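Local atomic coordinates of glycosyltransferase (Streptomyces halstedii, PDB entry 3WAD), a protein that belongs to the glycosyltransferases of the GT-B fold, built from two Rossmann-like domains that face each other across a cleft. Residues 219-231 / 396-409. Numbering follows the deposited sequence.
Sequences QPALSMRHLPFNG and YDALPSLTETVGEL
R225 lays its side chain into the bend between helices 384-397 and 402-415, where the backbone O of D397 takes a hydrogen bond from its guanidinium. Its CG sits over one face of the Y396 ring, a CH-pi contact 3.7 Å from the centroid. With CG anti to the backbone N (chi1 -172°) and the chain turned at chi3, NH1 meets D397 O (3.1 Å) almost exactly in the guanidinium plane; CA of S401 lies over one face. R225 N donates nearly straight to P400 O (2.8 Å, 174°), and Y396 OH reaches H226 O from above its carbonyl plane (2.7 Å). In this GT-B protein segment 219-231 includes the short edge strand 221-222 of the N-terminal sheet and then runs on toward the C-terminal domain, while the chain's last helix, 402-415, returns to pack on that sheet and on helix 18-27. Apolar contacts line the crossing: L402 sends CD1 to M224 CG (3.8 Å) and CD2 to L227 CB (4.0 Å). Between the segments one water joins R225 NH2 to L402 N, and another links S223 O with T405 OG1. Behind them a capping box starts helix 402-415: E404 N bonds to S401 OG (3.0 Å), and S401 N returns a weak bond to E404 OE2.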
ATOM      1  N   GLN B 219     -18.325  -9.845  24.370  1.00 40.38           N
ATOM      2  CA  GLN B 219     -16.872  -9.799  24.300  1.00 40.89           C
ATOM      3  C   GLN B 219     -16.337  -8.396  23.927  1.00 41.03           C
ATOM      4  O   GLN B 219     -17.056  -7.546  23.368  1.00 39.56           O
ATOM      5  CB  GLN B 219     -16.342 -10.919  23.395  1.00 41.21           C
ATOM      6  CG  GLN B 219     -16.493 -12.338  24.017  1.00 44.10           C
ATOM      7  CD  GLN B 219     -17.846 -13.020  23.738  1.00 48.03           C
ATOM      8  OE1 GLN B 219     -18.441 -12.864  22.658  1.00 45.77           O
ATOM      9  NE2 GLN B 219     -18.329 -13.794  24.717  1.00 48.59           N
ATOM     10  N   PRO B 220     -15.092  -8.112  24.314  1.00 41.24           N
ATOM     11  CA  PRO B 220     -14.645  -6.785  23.944  1.00 40.97           C
ATOM     12  C   PRO B 220     -14.137  -6.832  22.472  1.00 39.64           C
ATOM     13  O   PRO B 220     -13.874  -7.923  21.916  1.00 40.75           O
ATOM     14  CB  PRO B 220     -13.537  -6.496  24.970  1.00 41.70           C
ATOM     15  CG  PRO B 220     -13.439  -7.739  25.857  1.00 41.69           C
ATOM     16  CD  PRO B 220     -14.078  -8.845  25.087  1.00 41.80           C
ATOM     17  N   ALA B 221     -14.088  -5.670  21.836  1.00 38.39           N
ATOM     18  CA  ALA B 221     -13.738  -5.520  20.412  1.00 35.73           C
ATOM     19  C   ALA B 221     -12.852  -4.330  20.414  1.00 34.95           C
ATOM     20  O   ALA B 221     -13.183  -3.341  21.069  1.00 35.76           O
ATOM     21  CB  ALA B 221     -14.975  -5.168  19.559  1.00 35.33           C
ATOM     22  N   LEU B 222     -11.768  -4.369  19.661  1.00 32.71           N
ATOM     23  CA  LEU B 222     -10.965  -3.169  19.477  1.00 30.87           C
ATOM     24  C   LEU B 222     -11.753  -2.389  18.437  1.00 31.01           C
ATOM     25  O   LEU B 222     -12.322  -2.981  17.511  1.00 28.91           O
ATOM     26  CB  LEU B 222      -9.613  -3.564  18.898  1.00 31.30           C
ATOM     27  CG  LEU B 222      -8.703  -4.403  19.807  1.00 33.33           C
ATOM     28  CD1 LEU B 222      -7.598  -4.984  18.948  1.00 32.92           C
ATOM     29  CD2 LEU B 222      -8.120  -3.416  20.800  1.00 32.25           C
ATOM     30  N   SER B 223     -11.813  -1.079  18.611  1.00 30.13           N
ATOM     31  CA  SER B 223     -12.342  -0.219  17.605  1.00 31.01           C
ATOM     32  C   SER B 223     -11.222   0.569  16.972  1.00 30.56           C
ATOM     33  O   SER B 223     -10.048   0.532  17.442  1.00 30.53           O
ATOM     34  CB  SER B 223     -13.430   0.680  18.183  1.00 32.51           C
ATOM     35  OG  SER B 223     -12.878   1.590  19.130  1.00 35.35           O
ATOM     36  N   MET B 224     -11.574   1.240  15.891  1.00 28.88           N
ATOM     37  CA  MET B 224     -10.597   1.781  14.968  1.00 29.08           C
ATOM     38  C   MET B 224     -11.278   2.832  14.085  1.00 26.85           C
ATOM     39  O   MET B 224     -12.466   2.772  13.846  1.00 27.19           O
ATOM     40  CB  MET B 224      -9.946   0.649  14.183  1.00 29.44           C
ATOM     41  CG  MET B 224      -9.444   1.018  12.839  1.00 30.39           C
ATOM     42  SD  MET B 224      -8.808  -0.408  12.025  1.00 32.86           S
ATOM     43  CE  MET B 224     -10.324  -1.331  11.715  1.00 29.77           C
ATOM     44  N   ARG B 225     -10.537   3.875  13.760  1.00 26.17           N
ATOM     45  CA  ARG B 225     -10.939   4.852  12.767  1.00 24.24           C
ATOM     46  C   ARG B 225     -10.687   4.191  11.380  1.00 24.51           C
ATOM     47  O   ARG B 225      -9.697   4.468  10.694  1.00 25.78           O
ATOM     48  CB  ARG B 225     -10.099   6.107  12.931  1.00 22.95           C
ATOM     49  CG  ARG B 225     -10.569   7.295  12.068  1.00 22.73           C
ATOM     50  CD  ARG B 225      -9.815   8.535  12.366  1.00 26.82           C
ATOM     51  NE  ARG B 225      -8.383   8.355  12.015  1.00 27.10           N
ATOM     52  CZ  ARG B 225      -7.367   9.040  12.529  1.00 35.22           C
ATOM     53  NH1 ARG B 225      -7.591   9.957  13.473  1.00 28.51           N
ATOM     54  NH2 ARG B 225      -6.120   8.791  12.128  1.00 33.34           N
ATOM     55  N   HIS B 226     -11.643   3.372  10.963  1.00 23.42           N
ATOM     56  CA  HIS B 226     -11.544   2.560   9.766  1.00 23.40           C
ATOM     57  C   HIS B 226     -11.271   3.365   8.533  1.00 21.09           C
ATOM     58  O   HIS B 226     -12.006   4.262   8.184  1.00 21.04           O
ATOM     59  CB  HIS B 226     -12.823   1.707   9.604  1.00 22.20           C
ATOM     60  CG  HIS B 226     -12.767   0.737   8.471  1.00 25.20           C
ATOM     61  ND1 HIS B 226     -11.660  -0.055   8.215  1.00 24.43           N
ATOM     62  CD2 HIS B 226     -13.680   0.456   7.498  1.00 24.30           C
ATOM     63  CE1 HIS B 226     -11.921  -0.828   7.171  1.00 28.95           C
ATOM     64  NE2 HIS B 226     -13.130  -0.527   6.713  1.00 26.49           N
ATOM     65  N   LEU B 227     -10.182   3.030   7.872  1.00 22.31           N
ATOM     66  CA  LEU B 227      -9.863   3.703   6.606  1.00 24.49           C
ATOM     67  C   LEU B 227     -10.475   2.845   5.389  1.00 24.54           C
ATOM     68  O   LEU B 227     -10.193   1.639   5.265  1.00 24.63           O
ATOM     69  CB  LEU B 227      -8.357   4.027   6.482  1.00 25.33           C
ATOM     70  CG  LEU B 227      -7.931   5.124   5.490  1.00 26.42           C
ATOM     71  CD1 LEU B 227      -6.453   5.314   5.641  1.00 28.95           C
ATOM     72  CD2 LEU B 227      -8.157   4.542   4.047  1.00 34.33           C
ATOM     73  N   PRO B 228     -11.418   3.456   4.608  1.00 25.16           N
ATOM     74  CA  PRO B 228     -12.081   2.805   3.451  1.00 25.99           C
ATOM     75  C   PRO B 228     -11.158   2.806   2.284  1.00 25.66           C
ATOM     76  O   PRO B 228     -10.870   3.853   1.739  1.00 29.24           O
ATOM     77  CB  PRO B 228     -13.298   3.691   3.168  1.00 24.86           C
ATOM     78  CG  PRO B 228     -13.146   4.927   3.874  1.00 27.98           C
ATOM     79  CD  PRO B 228     -11.909   4.820   4.835  1.00 24.29           C
ATOM     80  N   PHE B 229     -10.567   1.658   1.974  1.00 26.62           N
ATOM     81  CA  PHE B 229      -9.655   1.589   0.823  1.00 25.51           C
ATOM     82  C   PHE B 229     -10.549   1.412  -0.406  1.00 26.28           C
ATOM     83  O   PHE B 229     -11.272   0.386  -0.515  1.00 25.38           O
ATOM     84  CB  PHE B 229      -8.678   0.393   0.928  1.00 24.43           C
ATOM     85  CG  PHE B 229      -7.766   0.233  -0.294  1.00 23.47           C
ATOM     86  CD1 PHE B 229      -6.963   1.272  -0.694  1.00 20.44           C
ATOM     87  CD2 PHE B 229      -7.711  -0.975  -0.993  1.00 21.59           C
ATOM     88  CE1 PHE B 229      -6.117   1.153  -1.795  1.00 18.12           C
ATOM     89  CE2 PHE B 229      -6.881  -1.118  -2.107  1.00 20.72           C
ATOM     90  CZ  PHE B 229      -6.068  -0.023  -2.519  1.00 19.89           C
ATOM     91  N   ASN B 230     -10.455   2.359  -1.323  1.00 27.13           N
ATOM     92  CA  ASN B 230     -11.249   2.329  -2.545  1.00 29.95           C
ATOM     93  C   ASN B 230     -10.654   1.601  -3.770  1.00 31.34           C
ATOM     94  O   ASN B 230     -11.345   1.431  -4.805  1.00 31.18           O
ATOM     95  CB  ASN B 230     -11.753   3.750  -2.852  1.00 29.59           C
ATOM     96  CG  ASN B 230     -12.529   4.334  -1.668  1.00 27.17           C
ATOM     97  OD1 ASN B 230     -13.280   3.605  -0.950  1.00 23.85           O
ATOM     98  ND2 ASN B 230     -12.297   5.601  -1.401  1.00 21.84           N
ATOM     99  N   GLY B 231      -9.404   1.128  -3.651  1.00 31.54           N
ATOM    100  CA  GLY B 231      -8.781   0.327  -4.733  1.00 30.63           C
ATOM    101  C   GLY B 231      -7.961   1.270  -5.583  1.00 31.70           C
ATOM    102  O   GLY B 231      -7.946   2.446  -5.331  1.00 31.68           O
ATOM    103  N   TYR B 396     -15.996   9.904  14.481  1.00 30.26           N
ATOM    104  CA  TYR B 396     -15.143   8.959  13.762  1.00 27.09           C
ATOM    105  C   TYR B 396     -13.678   9.459  13.806  1.00 26.85           C
ATOM    106  O   TYR B 396     -12.748   8.661  14.026  1.00 27.35           O
ATOM    107  CB  TYR B 396     -15.667   8.854  12.315  1.00 26.56           C
ATOM    108  CG  TYR B 396     -14.646   8.334  11.292  1.00 25.47           C
ATOM    109  CD1 TYR B 396     -14.562   6.981  10.982  1.00 25.34           C
ATOM    110  CD2 TYR B 396     -13.841   9.196  10.623  1.00 23.75           C
ATOM    111  CE1 TYR B 396     -13.619   6.492  10.009  1.00 26.18           C
ATOM    112  CE2 TYR B 396     -12.916   8.734   9.659  1.00 26.64           C
ATOM    113  CZ  TYR B 396     -12.824   7.412   9.362  1.00 25.85           C
ATOM    114  OH  TYR B 396     -11.933   6.991   8.394  1.00 26.48           O
ATOM    115  N   ASP B 397     -13.455  10.735  13.552  1.00 25.84           N
ATOM    116  CA  ASP B 397     -12.059  11.270  13.574  1.00 29.49           C
ATOM    117  C   ASP B 397     -11.327  10.988  14.884  1.00 29.46           C
ATOM    118  O   ASP B 397     -10.099  10.923  14.916  1.00 30.21           O
ATOM    119  CB  ASP B 397     -11.991  12.786  13.308  1.00 28.39           C
ATOM    120  CG  ASP B 397     -12.257  13.159  11.813  1.00 35.86           C
ATOM    121  OD1 ASP B 397     -12.073  12.293  10.898  1.00 38.79           O
ATOM    122  OD2 ASP B 397     -12.689  14.326  11.551  1.00 37.14           O
ATOM    123  N   ALA B 398     -12.103  10.833  15.943  1.00 30.99           N
ATOM    124  CA  ALA B 398     -11.628  10.661  17.328  1.00 32.07           C
ATOM    125  C   ALA B 398     -11.458   9.215  17.668  1.00 32.53           C
ATOM    126  O   ALA B 398     -11.005   8.907  18.772  1.00 32.53           O
ATOM    127  CB  ALA B 398     -12.644  11.326  18.321  1.00 31.50           C
ATOM    128  N   LEU B 399     -11.838   8.292  16.761  1.00 30.10           N
ATOM    129  CA  LEU B 399     -11.541   6.883  17.030  1.00 29.23           C
ATOM    130  C   LEU B 399     -10.047   6.520  16.950  1.00 27.97           C
ATOM    131  O   LEU B 399      -9.252   7.249  16.398  1.00 28.17           O
ATOM    132  CB  LEU B 399     -12.367   5.953  16.102  1.00 29.65           C
ATOM    133  CG  LEU B 399     -13.873   5.950  16.301  1.00 30.87           C
ATOM    134  CD1 LEU B 399     -14.547   5.149  15.094  1.00 25.75           C
ATOM    135  CD2 LEU B 399     -14.145   5.242  17.628  1.00 26.65           C
ATOM    136  N   PRO B 400      -9.652   5.343  17.440  1.00 27.92           N
ATOM    137  CA  PRO B 400      -8.193   5.203  17.425  1.00 27.68           C
ATOM    138  C   PRO B 400      -7.599   5.088  15.996  1.00 28.65           C
ATOM    139  O   PRO B 400      -8.128   4.363  15.128  1.00 28.40           O
ATOM    140  CB  PRO B 400      -7.919   3.964  18.238  1.00 27.36           C
ATOM    141  CG  PRO B 400      -9.225   3.571  18.918  1.00 28.02           C
ATOM    142  CD  PRO B 400     -10.344   4.301  18.214  1.00 28.64           C
ATOM    143  N   SER B 401      -6.543   5.856  15.777  1.00 27.32           N
ATOM    144  CA  SER B 401      -5.863   5.975  14.531  1.00 29.07           C
ATOM    145  C   SER B 401      -5.331   4.606  14.148  1.00 27.42           C
ATOM    146  O   SER B 401      -5.235   3.716  14.997  1.00 28.57           O
ATOM    147  CB  SER B 401      -4.694   6.950  14.708  1.00 28.21           C
ATOM    148  OG  SER B 401      -3.625   6.239  15.281  1.00 31.03           O
ATOM    149  N   LEU B 402      -4.939   4.403  12.888  1.00 27.37           N
ATOM    150  CA  LEU B 402      -4.328   3.099  12.575  1.00 26.04           C
ATOM    151  C   LEU B 402      -3.003   2.834  13.334  1.00 27.11           C
ATOM    152  O   LEU B 402      -2.732   1.700  13.717  1.00 23.78           O
ATOM    153  CB  LEU B 402      -4.131   2.890  11.039  1.00 28.00           C
ATOM    154  CG  LEU B 402      -5.238   2.195  10.205  1.00 27.48           C
ATOM    155  CD1 LEU B 402      -6.547   2.361  10.862  1.00 28.07           C
ATOM    156  CD2 LEU B 402      -5.295   2.888   8.847  1.00 29.15           C
ATOM    157  N   THR B 403      -2.163   3.861  13.493  1.00 29.52           N
ATOM    158  CA  THR B 403      -0.938   3.732  14.293  1.00 32.32           C
ATOM    159  C   THR B 403      -1.235   3.270  15.759  1.00 31.39           C
ATOM    160  O   THR B 403      -0.716   2.250  16.182  1.00 30.98           O
ATOM    161  CB  THR B 403      -0.193   5.053  14.312  1.00 34.15           C
ATOM    162  OG1 THR B 403       0.023   5.449  12.953  1.00 41.19           O
ATOM    163  CG2 THR B 403       1.147   4.874  14.949  1.00 35.72           C
ATOM    164  N   GLU B 404      -2.161   3.933  16.460  1.00 31.68           N
ATOM    165  CA  GLU B 404      -2.641   3.420  17.759  1.00 31.65           C
ATOM    166  C   GLU B 404      -3.124   1.955  17.698  1.00 31.11           C
ATOM    167  O   GLU B 404      -2.972   1.157  18.644  1.00 29.91           O
ATOM    168  CB  GLU B 404      -3.852   4.220  18.203  1.00 32.49           C
ATOM    169  CG  GLU B 404      -3.662   5.615  18.678  1.00 37.72           C
ATOM    170  CD  GLU B 404      -4.986   6.185  19.220  1.00 43.23           C
ATOM    171  OE1 GLU B 404      -5.618   5.577  20.194  1.00 44.08           O
ATOM    172  OE2 GLU B 404      -5.396   7.222  18.650  1.00 42.77           O
ATOM    173  N   THR B 405      -3.772   1.584  16.583  1.00 30.39           N
ATOM    174  CA  THR B 405      -4.302   0.222  16.454  1.00 27.39           C
ATOM    175  C   THR B 405      -3.202  -0.814  16.265  1.00 27.78           C
ATOM    176  O   THR B 405      -3.288  -1.959  16.787  1.00 27.98           O
ATOM    177  CB  THR B 405      -5.318   0.113  15.262  1.00 27.89           C
ATOM    178  OG1 THR B 405      -6.391   1.063  15.498  1.00 26.74           O
ATOM    179  CG2 THR B 405      -5.815  -1.254  15.216  1.00 22.98           C
ATOM    180  N   VAL B 406      -2.187  -0.448  15.472  1.00 26.51           N
ATOM    181  CA  VAL B 406      -1.017  -1.301  15.362  1.00 26.08           C
ATOM    182  C   VAL B 406      -0.460  -1.476  16.796  1.00 26.46           C
ATOM    183  O   VAL B 406      -0.094  -2.542  17.173  1.00 28.27           O
ATOM    184  CB  VAL B 406       0.063  -0.633  14.428  1.00 26.18           C
ATOM    185  CG1 VAL B 406       1.438  -1.361  14.590  1.00 23.37           C
ATOM    186  CG2 VAL B 406      -0.414  -0.619  12.976  1.00 25.35           C
ATOM    187  N   GLY B 407      -0.486  -0.417  17.609  1.00 28.52           N
ATOM    188  CA  GLY B 407       0.065  -0.504  18.964  1.00 30.08           C
ATOM    189  C   GLY B 407      -0.723  -1.488  19.794  1.00 30.44           C
ATOM    190  O   GLY B 407      -0.145  -2.237  20.512  1.00 29.38           O
ATOM    191  N   GLU B 408      -2.054  -1.525  19.637  1.00 31.63           N
ATOM    192  CA  GLU B 408      -2.839  -2.568  20.299  1.00 30.72           C
ATOM    193  C   GLU B 408      -2.567  -3.936  19.779  1.00 30.52           C
ATOM    194  O   GLU B 408      -2.634  -4.920  20.515  1.00 30.57           O
ATOM    195  CB  GLU B 408      -4.348  -2.317  20.146  1.00 30.73           C
ATOM    196  CG  GLU B 408      -4.774  -1.052  20.690  1.00 35.18           C
ATOM    197  CD  GLU B 408      -4.995  -1.103  22.195  1.00 42.87           C
ATOM    198  OE1 GLU B 408      -4.637  -2.111  22.889  1.00 40.02           O
ATOM    199  OE2 GLU B 408      -5.490  -0.061  22.694  1.00 50.45           O
ATOM    200  N   LEU B 409      -2.323  -4.046  18.464  1.00 29.71           N
ATOM    201  CA  LEU B 409      -2.128  -5.351  17.909  1.00 27.47           C
ATOM    202  C   LEU B 409      -0.784  -5.934  18.424  1.00 26.20           C
ATOM    203  O   LEU B 409      -0.625  -7.136  18.534  1.00 24.46           O
ATOM    204  CB  LEU B 409      -2.124  -5.271  16.348  1.00 28.45           C
ATOM    205  CG  LEU B 409      -3.533  -5.017  15.741  1.00 28.74           C
ATOM    206  CD1 LEU B 409      -3.452  -4.845  14.232  1.00 30.23           C
ATOM    207  CD2 LEU B 409      -4.502  -6.103  16.105  1.00 22.48           C
TER
HETATM  208  O   HOH W   1      -7.396   0.142  17.952  1.00 32.36           O
HETATM  209  O   HOH W   2      -5.410   6.542  10.950  1.00 24.05           O